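Local coordinates for protein transcriptional regulator, GntR family (Thermotoga maritima, PDB 3SXM) that probably acts as a metal-binding, DNA-binding transcriptional regulator, of which this chain is the FCD domain, here in its metal-free form, at residues E5-I8 with R9-E13; N72-I75 with I76-Y79. The protein carries 3 engineered substitutions. One frame throughout, in Å; residues are numbered along the deposited sequence.

Contact 1 (E5-I8 with R9-E13); sequences EKFI and RETIE
E5 and R9 run side by side in the same direction, one helical turn apart, and meet through a single carboxylate oxygen. E5 OE2 accepts from R9 NE at 2.8 Å on its anti lone pair, the one facing away from OE1. R9 NH2 reaches that same OE2, also at 2.8 Å but well out of the carboxylate plane, so two N-H groups grip one oxygen from the side of the guanidinium. Neither bond is straight; because both nitrogens meet OE2 and the planes of the two groups are turned 55° apart, this is not the flat pairing that uses both carboxylate oxygens. K6 follows with CG anti to the backbone N (chi1 -178°); a late bend at chi4 (40°) then turns NZ toward E10, whose OE2 it meets at 2.8 Å on the anti side. The second subunit takes up both ends of this pair: K6 NZ also bonds G71 O, and E10 OE2 receives E73 N, both of that neighbouring chain.

These i to i+4 bridges lie on the first turns of helix 5-25 of the FCD domain, an all-helical fold, and the backbone repeats the spacing, R9 N donating to E5 O at 2.9 Å. T11 N and T11 OG1 both donate to F7 O, at 3.2 and 2.7 Å, arriving from opposite faces of the carbonyl plane; R85 of helix 73-90 adds a third donor through NH2, while its NE bonds the T11 hydroxyl. T11 OG1 also sits over one face of the F7 ring. The I8 side chain packs on T133 and I134 of helix 115-135, while I8 O takes I12 N at 3.1 Å, with I12 CG1 3.6 Å from the same oxygen.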
loop_
_atom_site.group_PDB
_atom_site.type_symbol
_atom_site.label_atom_id
_atom_site.label_comp_id
_atom_site.label_asym_id
_atom_site.label_seq_id
_atom_site.Cartn_x
_atom_site.Cartn_y
_atom_site.Cartn_z
ATOM N N GLU A 5 -12.598 -15.903 7.477
ATOM C CA GLU A 5 -12.851 -14.490 7.557
ATOM C C GLU A 5 -11.579 -13.667 7.536
ATOM O O GLU A 5 -11.516 -12.660 6.865
ATOM C CB GLU A 5 -13.631 -14.199 8.837
ATOM C CG GLU A 5 -13.876 -12.738 9.012
ATOM C CD GLU A 5 -14.899 -12.426 10.069
ATOM O OE1 GLU A 5 -15.578 -13.364 10.541
ATOM O OE2 GLU A 5 -14.991 -11.233 10.433
ATOM N N LYS A 6 -10.580 -14.128 8.281
ATOM C CA LYS A 6 -9.322 -13.410 8.339
ATOM C C LYS A 6 -8.685 -13.334 6.958
ATOM O O LYS A 6 -8.160 -12.296 6.524
ATOM C CB LYS A 6 -8.383 -14.024 9.375
ATOM C CG LYS A 6 -7.067 -13.247 9.468
ATOM C CD LYS A 6 -6.329 -13.391 10.788
ATOM C CE LYS A 6 -5.055 -12.482 10.803
ATOM N NZ LYS A 6 -5.246 -11.078 10.170
ATOM N N PHE A 7 -8.727 -14.429 6.228
ATOM C CA PHE A 7 -8.172 -14.494 4.869
ATOM C C PHE A 7 -8.845 -13.462 3.979
ATOM O O PHE A 7 -8.210 -12.753 3.211
ATOM C CB PHE A 7 -8.331 -15.913 4.336
ATOM C CG PHE A 7 -7.884 -16.098 2.938
ATOM C CD1 PHE A 7 -6.585 -16.437 2.664
ATOM C CD2 PHE A 7 -8.782 -16.074 1.903
ATOM C CE1 PHE A 7 -6.156 -16.678 1.390
ATOM C CE2 PHE A 7 -8.344 -16.299 0.581
ATOM C CZ PHE A 7 -7.003 -16.604 0.336
ATOM N N ILE A 8 -10.154 -13.340 4.099
ATOM C CA ILE A 8 -10.942 -12.447 3.283
ATOM C C ILE A 8 -10.647 -11.014 3.643
ATOM O O ILE A 8 -10.357 -10.202 2.776
ATOM C CB ILE A 8 -12.454 -12.797 3.458
ATOM C CG1 ILE A 8 -12.749 -14.136 2.808
ATOM C CG2 ILE A 8 -13.342 -11.664 2.842
ATOM C CD1 ILE A 8 -14.018 -14.826 3.365
ATOM N N ARG A 9 -10.652 -10.689 4.924
ATOM C CA ARG A 9 -10.414 -9.334 5.402
ATOM C C ARG A 9 -9.009 -8.879 5.038
ATOM O O ARG A 9 -8.800 -7.701 4.648
ATOM C CB ARG A 9 -10.649 -9.243 6.898
ATOM C CG ARG A 9 -12.136 -9.392 7.315
ATOM C CD ARG A 9 -12.320 -8.839 8.731
ATOM N NE ARG A 9 -13.658 -9.064 9.278
ATOM C CZ ARG A 9 -14.745 -8.358 8.994
ATOM N NH1 ARG A 9 -14.709 -7.366 8.118
ATOM N NH2 ARG A 9 -15.888 -8.681 9.590
ATOM N N GLU A 10 -8.060 -9.793 5.117
ATOM C CA GLU A 10 -6.669 -9.452 4.794
ATOM C C GLU A 10 -6.577 -9.088 3.340
ATOM O O GLU A 10 -5.808 -8.192 2.960
ATOM C CB GLU A 10 -5.672 -10.571 5.087
ATOM C CG GLU A 10 -5.343 -10.774 6.535
ATOM C CD GLU A 10 -4.381 -11.926 6.761
ATOM O OE1 GLU A 10 -4.133 -12.680 5.794
ATOM O OE2 GLU A 10 -3.933 -12.099 7.902
ATOM N N THR A 11 -7.290 -9.800 2.500
ATOM C CA THR A 11 -7.274 -9.575 1.052
ATOM C C THR A 11 -7.835 -8.195 0.724
ATOM O O THR A 11 -7.225 -7.424 -0.018
ATOM C CB THR A 11 -8.104 -10.702 0.329
ATOM O OG1 THR A 11 -7.601 -11.988 0.659
ATOM C CG2 THR A 11 -7.971 -10.534 -1.147
ATOM N N ILE A 12 -8.995 -7.875 1.250
ATOM C CA ILE A 12 -9.623 -6.600 1.006
ATOM C C ILE A 12 -8.750 -5.459 1.540
ATOM O O ILE A 12 -8.582 -4.447 0.868
ATOM C CB ILE A 12 -11.001 -6.572 1.612
ATOM C CG1 ILE A 12 -11.927 -7.604 0.914
ATOM C CG2 ILE A 12 -11.561 -5.160 1.552
ATOM C CD1 ILE A 12 -12.257 -7.298 -0.527
ATOM N N GLU A 13 -8.176 -5.609 2.738
ATOM C CA GLU A 13 -7.352 -4.538 3.317
ATOM C C GLU A 13 -6.135 -4.323 2.410
ATOM O O GLU A 13 -5.737 -3.167 2.208
ATOM C CB GLU A 13 -6.906 -4.875 4.715
ATOM C CG GLU A 13 -5.987 -3.814 5.318
ATOM C CD GLU A 13 -5.648 -4.040 6.777
ATOM O OE1 GLU A 13 -5.354 -5.202 7.176
ATOM O OE2 GLU A 13 -5.716 -3.067 7.566
#

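Contact 2 (N72-I75 with I76-Y79); sequences NELI and ISLY
With chi1 of N72 at -178°, CG lies opposite the backbone N and OD1 is brought back over the first turn of the helix; S77 OG, at chi1 77°, stands between its own N and carbonyl carbon and can turn back to the preceding turn. The first placement lets N72 OD1 accept from I75 N at 3.0 Å, a nearly straight N-H (165°) that nevertheless arrives well above the amide plane. The second gives S77 OG to L74 O at 2.9 Å, an oxygen that also takes L78 N, so one carbonyl holds two donors. Beside it L74 CD1 packs against L78 CG at 4.2 Å, the two leucines slanting across each other. I76 lies alongside E73, its CD1 3.9 Å from E73 OE1, and its CG1 comes within 3.2 Å of N72 O. N72 ND2 is engaged by E10 O and E13 OE1 of the second subunit. The end of the Y79 side chain leads away from 72-75, packing on H63, a zinc ligand in another structure of this protein, and its OH is hydrogen-bonded to E19. Altogether this is an asparagine N-cap opening helix 73-90, set at the subunit interface.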
loop_
_atom_site.group_PDB
_atom_site.type_symbol
_atom_site.label_atom_id
_atom_site.label_comp_id
_atom_site.label_asym_id
_atom_site.label_seq_id
_atom_site.Cartn_x
_atom_site.Cartn_y
_atom_site.Cartn_z
ATOM N N ASN A 72 4.774 1.755 -11.684
ATOM C CA ASN A 72 5.710 1.184 -10.740
ATOM C C ASN A 72 5.672 -0.327 -10.945
ATOM O O ASN A 72 4.710 -0.972 -10.531
ATOM C CB ASN A 72 5.339 1.582 -9.314
ATOM C CG ASN A 72 6.299 1.050 -8.273
ATOM O OD1 ASN A 72 6.782 -0.088 -8.375
ATOM N ND2 ASN A 72 6.628 1.865 -7.293
ATOM N N GLU A 73 6.713 -0.863 -11.595
ATOM C CA GLU A 73 6.691 -2.271 -11.932
ATOM C C GLU A 73 6.666 -3.170 -10.690
ATOM O O GLU A 73 6.154 -4.284 -10.726
ATOM C CB GLU A 73 7.793 -2.668 -12.906
ATOM C CG GLU A 73 7.725 -1.947 -14.275
ATOM C CD GLU A 73 6.433 -2.249 -15.060
ATOM O OE1 GLU A 73 5.811 -3.320 -14.869
ATOM O OE2 GLU A 73 6.018 -1.394 -15.885
ATOM N N LEU A 74 7.240 -2.725 -9.588
ATOM C CA LEU A 74 7.160 -3.494 -8.356
ATOM C C LEU A 74 5.763 -3.573 -7.809
ATOM O O LEU A 74 5.314 -4.672 -7.489
ATOM C CB LEU A 74 8.197 -2.977 -7.303
ATOM C CG LEU A 74 8.205 -3.708 -5.966
ATOM C CD1 LEU A 74 8.465 -5.179 -6.193
ATOM C CD2 LEU A 74 9.244 -3.143 -4.990
ATOM N N ILE A 75 5.060 -2.461 -7.751
ATOM C CA ILE A 75 3.656 -2.445 -7.301
ATOM C C ILE A 75 2.813 -3.296 -8.220
ATOM O O ILE A 75 2.015 -4.116 -7.747
ATOM C CB ILE A 75 3.114 -1.019 -7.159
ATOM C CG1 ILE A 75 3.853 -0.300 -6.052
ATOM C CG2 ILE A 75 1.626 -1.080 -6.843
ATOM C CD1 ILE A 75 3.466 1.186 -5.884
ATOM N N ILE A 76 2.998 -3.145 -9.519
ATOM C CA ILE A 76 2.291 -3.928 -10.543
ATOM C C ILE A 76 2.541 -5.401 -10.316
ATOM O O ILE A 76 1.601 -6.212 -10.353
ATOM C CB ILE A 76 2.651 -3.475 -11.951
ATOM C CG1 ILE A 76 2.146 -2.034 -12.202
ATOM C CG2 ILE A 76 2.103 -4.418 -13.005
ATOM C CD1 ILE A 76 2.769 -1.331 -13.388
ATOM N N SER A 77 3.794 -5.785 -10.076
ATOM C CA SER A 77 4.143 -7.183 -9.917
ATOM C C SER A 77 3.575 -7.741 -8.619
ATOM O O SER A 77 3.142 -8.917 -8.598
ATOM C CB SER A 77 5.680 -7.368 -9.989
ATOM O OG SER A 77 6.338 -6.987 -8.817
ATOM N N LEU A 78 3.495 -6.952 -7.555
ATOM C CA LEU A 78 2.934 -7.442 -6.287
ATOM C C LEU A 78 1.447 -7.647 -6.452
ATOM O O LEU A 78 0.890 -8.636 -5.946
ATOM C CB LEU A 78 3.226 -6.445 -5.143
ATOM C CG LEU A 78 4.706 -6.325 -4.773
ATOM C CD1 LEU A 78 4.836 -5.218 -3.784
ATOM C CD2 LEU A 78 5.229 -7.602 -4.170
ATOM N N TYR A 79 0.799 -6.773 -7.200
ATOM C CA TYR A 79 -0.669 -6.906 -7.398
ATOM C C TYR A 79 -0.920 -8.146 -8.252
ATOM O O TYR A 79 -1.880 -8.934 -7.990
ATOM C CB TYR A 79 -1.252 -5.678 -8.057
ATOM C CG TYR A 79 -2.756 -5.563 -7.958
ATOM C CD1 TYR A 79 -3.355 -5.113 -6.809
ATOM C CD2 TYR A 79 -3.531 -5.870 -9.042
ATOM C CE1 TYR A 79 -4.760 -4.955 -6.732
ATOM C CE2 TYR A 79 -4.937 -5.745 -8.964
ATOM C CZ TYR A 79 -5.502 -5.307 -7.828
ATOM O OH TYR A 79 -6.884 -5.194 -7.787
#

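From the N terminus, contact 1 comes first, at the start of helix 5-25, and contact 2 follows at the start of helix 73-90. Each joins adjoining turns of one continuous helical segment, so neither closes a long loop, and in series they neither nest nor cross. Within one chain their centres are about 20 Å apart and their nearest atoms about 8 Å, without touching. The dimer brings them together: residues 6-13 of one subunit face the helix start at 71-73 of the other. Inside each subunit, helix 73-90 returns along helix 5-25, with R85 meeting contact 1 and M18 meeting contact 2.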